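3-dehydroquinate dehydratase (Enterococcus faecalis, PDB 4PH6) catalyses the cis-dehydration of 3-dehydroquinate to 3-dehydroshikimate through a Schiff-base intermediate, the third step of the pathway to chorismate and the aromatic amino acids. Local coordinates at residues 100-104 / 116-122; 127-132 / 166-170. All coordinates share one frame; numbering follows the deposited sequence.

Interaction 1: 100-104 / 116-122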
ATOM      1  N   TYR A 100      22.702  -0.175 -29.435  1.00 12.20           N
ATOM      2  CA  TYR A 100      21.510   0.250 -28.742  1.00 10.95           C
ATOM      3  C   TYR A 100      20.728   1.227 -29.621  1.00 11.54           C
ATOM      4  O   TYR A 100      19.550   1.005 -29.917  1.00 10.30           O
ATOM      5  CB  TYR A 100      21.869   0.881 -27.396  1.00 10.21           C
ATOM      6  CG  TYR A 100      20.687   1.419 -26.625  1.00 10.73           C
ATOM      7  CD1 TYR A 100      19.870   0.573 -25.886  1.00  8.96           C
ATOM      8  CD2 TYR A 100      20.400   2.781 -26.611  1.00  9.56           C
ATOM      9  CE1 TYR A 100      18.782   1.069 -25.167  1.00  8.66           C
ATOM     10  CE2 TYR A 100      19.322   3.281 -25.894  1.00  7.74           C
ATOM     11  CZ  TYR A 100      18.519   2.420 -25.171  1.00  9.63           C
ATOM     12  OH  TYR A 100      17.445   2.916 -24.458  1.00  6.75           O
ATOM     13  N   PHE A 101      21.387   2.286 -30.076  1.00 10.97           N
ATOM     14  CA  PHE A 101      20.693   3.291 -30.877  1.00 21.95           C
ATOM     15  C   PHE A 101      20.385   2.826 -32.304  1.00 16.12           C
ATOM     16  O   PHE A 101      19.369   3.227 -32.877  1.00 16.79           O
ATOM     17  CB  PHE A 101      21.498   4.590 -30.898  1.00 11.09           C
ATOM     18  CG  PHE A 101      21.425   5.340 -29.609  1.00 15.31           C
ATOM     19  CD1 PHE A 101      20.288   6.046 -29.275  1.00  9.30           C
ATOM     20  CD2 PHE A 101      22.481   5.317 -28.713  1.00 14.50           C
ATOM     21  CE1 PHE A 101      20.212   6.734 -28.092  1.00  8.63           C
ATOM     22  CE2 PHE A 101      22.409   6.002 -27.534  1.00  9.46           C
ATOM     23  CZ  PHE A 101      21.274   6.716 -27.219  1.00 11.49           C
ATOM     24  N   ALA A 102      21.238   1.981 -32.872  1.00 12.96           N
ATOM     25  CA  ALA A 102      21.001   1.469 -34.228  1.00 17.27           C
ATOM     26  C   ALA A 102      19.742   0.584 -34.294  1.00 17.52           C
ATOM     27  O   ALA A 102      18.952   0.670 -35.248  1.00 16.83           O
ATOM     28  CB  ALA A 102      22.220   0.700 -34.717  1.00 15.63           C
ATOM     29  N   LEU A 103      19.559  -0.251 -33.272  1.00 16.75           N
ATOM     30  CA  LEU A 103      18.383  -1.122 -33.163  1.00 14.61           C
ATOM     31  C   LEU A 103      17.091  -0.319 -33.094  1.00 14.81           C
ATOM     32  O   LEU A 103      16.128  -0.603 -33.808  1.00 11.69           O
ATOM     33  CB  LEU A 103      18.482  -2.016 -31.930  1.00 12.31           C
ATOM     34  CG  LEU A 103      17.296  -2.953 -31.647  1.00 13.98           C
ATOM     35  CD1 LEU A 103      16.765  -3.646 -32.900  1.00 12.98           C
ATOM     36  CD2 LEU A 103      17.682  -3.991 -30.601  1.00 22.96           C
ATOM     37  N   TYR A 104      17.075   0.670 -32.208  1.00 10.86           N
ATOM     38  CA  TYR A 104      15.908   1.519 -32.030  1.00 11.53           C
ATOM     39  C   TYR A 104      15.572   2.310 -33.304  1.00 17.13           C
ATOM     40  O   TYR A 104      14.403   2.395 -33.689  1.00 22.76           O
ATOM     41  CB  TYR A 104      16.129   2.476 -30.855  1.00 12.16           C
ATOM     42  CG  TYR A 104      15.809   1.897 -29.485  1.00  8.04           C
ATOM     43  CD1 TYR A 104      15.222   0.641 -29.346  1.00 10.13           C
ATOM     44  CD2 TYR A 104      16.065   2.628 -28.331  1.00 10.48           C
ATOM     45  CE1 TYR A 104      14.914   0.132 -28.091  1.00 11.01           C
ATOM     46  CE2 TYR A 104      15.766   2.132 -27.083  1.00  7.02           C
ATOM     47  CZ  TYR A 104      15.186   0.889 -26.963  1.00 16.59           C
ATOM     48  OH  TYR A 104      14.891   0.406 -25.702  1.00  8.72           O
ATOM     49  N   LEU A 116       8.009   3.729 -27.147  1.00  8.39           N
ATOM     50  CA  LEU A 116       9.420   3.373 -27.154  1.00 13.33           C
ATOM     51  C   LEU A 116      10.046   3.765 -25.826  1.00 13.40           C
ATOM     52  O   LEU A 116       9.927   4.914 -25.380  1.00  7.97           O
ATOM     53  CB  LEU A 116      10.157   4.053 -28.328  1.00 14.33           C
ATOM     54  CG  LEU A 116      11.658   3.790 -28.532  1.00 11.86           C
ATOM     55  CD1 LEU A 116      11.982   2.295 -28.527  1.00  9.47           C
ATOM     56  CD2 LEU A 116      12.174   4.465 -29.819  1.00  7.95           C
ATOM     57  N   ASP A 117      10.695   2.790 -25.200  1.00  6.16           N
ATOM     58  CA  ASP A 117      11.428   2.981 -23.968  1.00  7.80           C
ATOM     59  C   ASP A 117      12.866   3.460 -24.252  1.00 13.99           C
ATOM     60  O   ASP A 117      13.623   2.802 -24.964  1.00  9.73           O
ATOM     61  CB  ASP A 117      11.447   1.670 -23.160  1.00  6.76           C
ATOM     62  CG  ASP A 117      12.235   1.784 -21.858  1.00  8.75           C
ATOM     63  OD1 ASP A 117      13.473   1.911 -21.932  1.00  8.97           O
ATOM     64  OD2 ASP A 117      11.630   1.693 -20.764  1.00  7.72           O
ATOM     65  N   ILE A 118      13.235   4.600 -23.674  1.00  7.82           N
ATOM     66  CA  ILE A 118      14.581   5.139 -23.812  1.00  8.38           C
ATOM     67  C   ILE A 118      15.114   5.560 -22.440  1.00  8.86           C
ATOM     68  O   ILE A 118      14.491   6.339 -21.731  1.00  8.56           O
ATOM     69  CB  ILE A 118      14.624   6.344 -24.762  1.00  8.45           C
ATOM     70  CG1 ILE A 118      14.113   5.944 -26.150  1.00  8.13           C
ATOM     71  CG2 ILE A 118      16.053   6.933 -24.843  1.00  9.52           C
ATOM     72  CD1 ILE A 118      14.023   7.093 -27.122  1.00  8.27           C
ATOM     73  N   GLU A 119      16.262   5.025 -22.062  1.00 13.35           N
ATOM     74  CA  GLU A 119      16.830   5.350 -20.765  1.00 16.68           C
ATOM     75  C   GLU A 119      17.343   6.789 -20.720  1.00 10.82           C
ATOM     76  O   GLU A 119      18.095   7.224 -21.591  1.00 11.34           O
ATOM     77  CB  GLU A 119      17.924   4.352 -20.418  1.00 13.15           C
ATOM     78  CG  GLU A 119      17.357   2.955 -20.276  1.00 13.47           C
ATOM     79  CD  GLU A 119      18.393   1.892 -20.008  1.00 15.82           C
ATOM     80  OE1 GLU A 119      19.604   2.204 -19.960  1.00 17.44           O
ATOM     81  OE2 GLU A 119      17.984   0.722 -19.857  1.00 20.01           O
ATOM     82  N   LEU A 120      16.886   7.518 -19.703  1.00 10.72           N
ATOM     83  CA  LEU A 120      17.302   8.892 -19.455  1.00 11.26           C
ATOM     84  C   LEU A 120      18.806   9.085 -19.620  1.00 12.52           C
ATOM     85  O   LEU A 120      19.244  10.074 -20.204  1.00 12.97           O
ATOM     86  CB  LEU A 120      16.873   9.327 -18.044  1.00 11.33           C
ATOM     87  CG  LEU A 120      17.428  10.639 -17.462  1.00 12.15           C
ATOM     88  CD1 LEU A 120      16.917  11.867 -18.228  1.00 12.11           C
ATOM     89  CD2 LEU A 120      17.121  10.772 -15.966  1.00 12.41           C
ATOM     90  N   PHE A 121      19.593   8.155 -19.099  1.00 13.18           N
ATOM     91  CA  PHE A 121      21.043   8.289 -19.003  1.00 16.13           C
ATOM     92  C   PHE A 121      21.855   7.874 -20.238  1.00 20.90           C
ATOM     93  O   PHE A 121      23.006   8.031 -20.255  1.00 24.92           O
ATOM     94  CB  PHE A 121      21.629   7.620 -17.744  1.00 19.86           C
ATOM     95  CG  PHE A 121      21.258   8.305 -16.470  1.00 21.13           C
ATOM     96  CD1 PHE A 121      20.772   7.608 -15.432  1.00 21.58           C
ATOM     97  CD2 PHE A 121      21.357   9.638 -16.343  1.00 27.84           C
ATOM     98  CE1 PHE A 121      20.400   8.218 -14.274  1.00 23.66           C
ATOM     99  CE2 PHE A 121      20.972  10.262 -15.185  1.00 27.10           C
ATOM    100  CZ  PHE A 121      20.497   9.553 -14.144  1.00 20.32           C
ATOM    101  N   ALA A 122      21.209   7.349 -21.251  1.00 14.14           N
ATOM    102  CA  ALA A 122      21.861   7.017 -22.484  1.00 15.51           C
ATOM    103  C   ALA A 122      22.252   8.294 -23.139  1.00 15.24           C
ATOM    104  O   ALA A 122      21.742   9.290 -22.833  1.00 15.39           O
ATOM    105  CB  ALA A 122      20.957   6.221 -23.393  1.00 13.63           C
TER
HETATM  106  O   HOH W   1      15.863   1.631 -22.917  1.00  4.90           O
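The hydroxyls of Tyr100 and Tyr104, one helical turn apart, converge with the carboxylate of Asp117 on a single water. It lies 2.6 Å from Tyr100 OH and 3.2 Å from Tyr104 OH, and donates to Asp117 OD1 over 2.6 Å. Tyr100 reaches the strand because its CG stands anti to the backbone N (chi1 177°). There its OH also receives a weak but nearly straight bond from the backbone of Glu119, N to OH 3.4 Å. Tyr104 OH comes within 2.8 Å of Asp117 O and accepts from the backbone N of Phe84. Leu116 CD1 sits over the centre of one face of the Tyr104 ring, 3.6 Å from the centroid, in a CH-pi contact. Ala122, the last residue of the type I turn that begins at Glu119, packs CB 3.9 Å from Phe101 CZ. This is helix-on-strand packing within the beta-alpha-beta unit of strand 80-83, helix 97-110 and strand 115-119 of the TIM barrel. Asp117 OD2 and Glu119 OE2 both form salt bridges with Arg85, a predicted substrate-binding residue, and the water with its two tyrosines probably helps to orient Asp117 for that task.

Interaction 2: 127-132 / 166-170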
ATOM      1  N   ALA A 127      20.068  10.146 -28.243  1.00 13.90           N
ATOM      2  CA  ALA A 127      18.719   9.826 -27.799  1.00 12.49           C
ATOM      3  C   ALA A 127      17.737  10.894 -28.261  1.00 14.20           C
ATOM      4  O   ALA A 127      16.634  10.570 -28.687  1.00 11.12           O
ATOM      5  CB  ALA A 127      18.667   9.655 -26.267  1.00 12.19           C
ATOM      6  N   ASP A 128      18.134  12.163 -28.184  1.00 12.91           N
ATOM      7  CA  ASP A 128      17.242  13.232 -28.615  1.00 12.48           C
ATOM      8  C   ASP A 128      16.901  13.097 -30.101  1.00 12.54           C
ATOM      9  O   ASP A 128      15.740  13.237 -30.499  1.00 11.80           O
ATOM     10  CB  ASP A 128      17.861  14.603 -28.327  1.00 13.47           C
ATOM     11  CG  ASP A 128      17.772  14.976 -26.858  1.00 19.60           C
ATOM     12  OD1 ASP A 128      17.103  14.238 -26.100  1.00 17.86           O
ATOM     13  OD2 ASP A 128      18.349  16.012 -26.465  1.00 17.78           O
ATOM     14  N   THR A 129      17.911  12.809 -30.912  1.00 13.55           N
ATOM     15  CA  THR A 129      17.696  12.650 -32.343  1.00 16.52           C
ATOM     16  C   THR A 129      16.725  11.505 -32.592  1.00 14.66           C
ATOM     17  O   THR A 129      15.855  11.605 -33.451  1.00 20.61           O
ATOM     18  CB  THR A 129      19.019  12.389 -33.094  1.00 15.22           C
ATOM     19  OG1 THR A 129      19.935  13.451 -32.812  1.00 16.40           O
ATOM     20  CG2 THR A 129      18.786  12.298 -34.597  1.00 15.69           C
ATOM     21  N   LEU A 130      16.882  10.427 -31.828  1.00 12.19           N
ATOM     22  CA  LEU A 130      15.997   9.271 -31.894  1.00 14.12           C
ATOM     23  C   LEU A 130      14.558   9.617 -31.478  1.00 14.65           C
ATOM     24  O   LEU A 130      13.589   9.206 -32.128  1.00 13.76           O
ATOM     25  CB  LEU A 130      16.536   8.148 -31.013  1.00 11.07           C
ATOM     26  CG  LEU A 130      15.607   6.942 -30.870  1.00 20.55           C
ATOM     27  CD1 LEU A 130      15.416   6.247 -32.230  1.00 10.29           C
ATOM     28  CD2 LEU A 130      16.136   5.969 -29.814  1.00 18.07           C
ATOM     29  N   ILE A 131      14.429  10.376 -30.399  1.00 11.64           N
ATOM     30  CA  ILE A 131      13.124  10.801 -29.909  1.00 16.31           C
ATOM     31  C   ILE A 131      12.284  11.486 -30.997  1.00 14.85           C
ATOM     32  O   ILE A 131      11.118  11.128 -31.193  1.00 11.86           O
ATOM     33  CB  ILE A 131      13.263  11.763 -28.712  1.00  9.04           C
ATOM     34  CG1 ILE A 131      13.851  11.029 -27.506  1.00  8.98           C
ATOM     35  CG2 ILE A 131      11.908  12.354 -28.360  1.00  8.31           C
ATOM     36  CD1 ILE A 131      14.257  11.943 -26.362  1.00  9.35           C
ATOM     37  N   HIS A 132      12.876  12.456 -31.698  1.00  9.91           N
ATOM     38  CA  HIS A 132      12.154  13.183 -32.740  1.00 20.68           C
ATOM     39  C   HIS A 132      11.817  12.303 -33.934  1.00 10.13           C
ATOM     40  O   HIS A 132      10.752  12.471 -34.533  1.00  9.87           O
ATOM     41  CB  HIS A 132      12.948  14.408 -33.205  1.00 11.33           C
ATOM     42  CG  HIS A 132      13.210  15.383 -32.104  1.00 13.90           C
ATOM     43  ND1 HIS A 132      12.214  15.862 -31.285  1.00 14.40           N
ATOM     44  CD2 HIS A 132      14.363  15.939 -31.666  1.00 19.31           C
ATOM     45  CE1 HIS A 132      12.734  16.674 -30.390  1.00 14.75           C
ATOM     46  NE2 HIS A 132      14.041  16.743 -30.597  1.00 20.37           N
ATOM     47  N   MET A 166      11.682  17.286 -19.079  1.00  9.36           N
ATOM     48  CA  MET A 166      12.393  18.351 -19.793  1.00 13.01           C
ATOM     49  C   MET A 166      12.932  17.885 -21.139  1.00 13.77           C
ATOM     50  O   MET A 166      13.107  18.689 -22.055  1.00 16.91           O
ATOM     51  CB  MET A 166      13.559  18.889 -18.956  1.00 10.84           C
ATOM     52  CG  MET A 166      13.150  19.715 -17.751  1.00 13.09           C
ATOM     53  SD  MET A 166      14.543  20.145 -16.689  1.00 18.01           S
ATOM     54  CE  MET A 166      13.677  21.048 -15.412  1.00 18.68           C
ATOM     55  N   ARG A 167      13.230  16.596 -21.242  1.00  9.75           N
ATOM     56  CA  ARG A 167      13.712  16.024 -22.492  1.00  9.93           C
ATOM     57  C   ARG A 167      12.534  15.570 -23.333  1.00 12.25           C
ATOM     58  O   ARG A 167      12.696  14.713 -24.197  1.00 14.22           O
ATOM     59  CB  ARG A 167      14.644  14.826 -22.250  1.00 11.59           C
ATOM     60  CG  ARG A 167      15.878  15.091 -21.390  1.00 13.35           C
ATOM     61  CD  ARG A 167      17.161  15.215 -22.212  1.00  9.87           C
ATOM     62  NE  ARG A 167      17.348  14.129 -23.177  1.00  9.75           N
ATOM     63  CZ  ARG A 167      17.863  12.931 -22.900  1.00 12.89           C
ATOM     64  NH1 ARG A 167      18.241  12.628 -21.660  1.00 14.65           N
ATOM     65  NH2 ARG A 167      17.986  12.024 -23.868  1.00  9.26           N
ATOM     66  N   GLN A 168      11.347  16.108 -23.053  1.00 16.83           N
ATOM     67  CA  GLN A 168      10.142  15.854 -23.854  1.00 10.22           C
ATOM     68  C   GLN A 168       9.684  14.384 -23.864  1.00 14.63           C
ATOM     69  O   GLN A 168       9.202  13.876 -24.880  1.00 13.70           O
ATOM     70  CB  GLN A 168      10.351  16.335 -25.297  1.00 10.97           C
ATOM     71  CG  GLN A 168      10.766  17.800 -25.433  1.00 22.01           C
ATOM     72  CD  GLN A 168      10.975  18.235 -26.884  1.00 31.32           C
ATOM     73  OE1 GLN A 168      10.174  17.915 -27.767  1.00 35.03           O
ATOM     74  NE2 GLN A 168      12.062  18.965 -27.133  1.00 30.49           N
ATOM     75  N   ALA A 169       9.821  13.705 -22.731  1.00 14.52           N
ATOM     76  CA  ALA A 169       9.202  12.399 -22.583  1.00 10.06           C
ATOM     77  C   ALA A 169       7.682  12.525 -22.654  1.00 12.68           C
ATOM     78  O   ALA A 169       7.098  13.477 -22.132  1.00  9.55           O
ATOM     79  CB  ALA A 169       9.602  11.758 -21.279  1.00  8.58           C
ATOM     80  N   ASP A 170       7.042  11.570 -23.311  1.00  8.84           N
ATOM     81  CA  ASP A 170       5.596  11.466 -23.217  1.00 13.67           C
ATOM     82  C   ASP A 170       5.207  10.849 -21.863  1.00  9.34           C
ATOM     83  O   ASP A 170       4.176  11.181 -21.287  1.00  8.45           O
ATOM     84  CB  ASP A 170       5.053  10.649 -24.387  1.00  9.69           C
ATOM     85  CG  ASP A 170       5.212  11.380 -25.711  1.00  9.62           C
ATOM     86  OD1 ASP A 170       4.737  12.527 -25.806  1.00 17.02           O
ATOM     87  OD2 ASP A 170       5.836  10.829 -26.642  1.00  9.67           O
TER
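Asp128 OD1 takes two bonds from the guanidinium of Arg167, the stronger from NE at 2.9 Å and the other from NH2 at 3.3 Å. It is a side-on salt bridge in which both nitrogens converge on one oxygen. NE arrives on the syn side of the carboxylate, close to its plane, and its bond is fairly straight at 159°; NH2 meets the same oxygen from above that plane, and its bond is bent to 138°. OD1 lies close to the guanidinium plane, yet the two flat groups are turned 58° against each other. Arg167 gets there by folding back: bends at chi2 and chi3 swing its end toward helix 124-136. The third nitrogen, NH1, is engaged by Leu120, which fixes the rotation of the group further. At the guanidinium edge, NH2 also lies 3.4 Å from Ala127 CB, while Ile131 extends CD1 to 3.8 Å from the backbone O of Arg167. Farther out, on the solvent side, the His132 ring presents its edge to the amide of Gln168, CE1 to OE1 3.9 Å, a loose approach. Gln168, with positive phi, is the C-prime residue of the Schellman motif that ends helix 154-166, and its carbonyl O accepts from Lys135 NZ. Helix 124-136 is thus tied to the turn leading into strand 171-176 of the barrel by the Asp128-Arg167 salt bridge, whose partly exposed charges are probably softened by solvent, and by Lys135, with Ile131 packing beside the salt bridge.

In the fold
The two contacts follow one another round the barrel, with centres 10 Å apart: strand 115-119, the inner partner in interaction 1, runs on through its turn into helix 124-136, the outer partner in interaction 2. Arg167 joins them directly, its NH1 3.1 Å from Leu120 O in a probable hydrogen bond. Leu130 CD2 touches both elements of interaction 1, lying 3.6 Å from Ile118 CD1 and 3.6 Å from Tyr104 CB, and Phe101 packs against Ala127. Their relation to catalysis differs. In interaction 1 the Asp117 side chain comes within about 4 Å of that of Lys173, the predicted Schiff-base lysine; in interaction 2 Ala127 remains about 12 Å from Arg85, between side chains, on the outer helical layer.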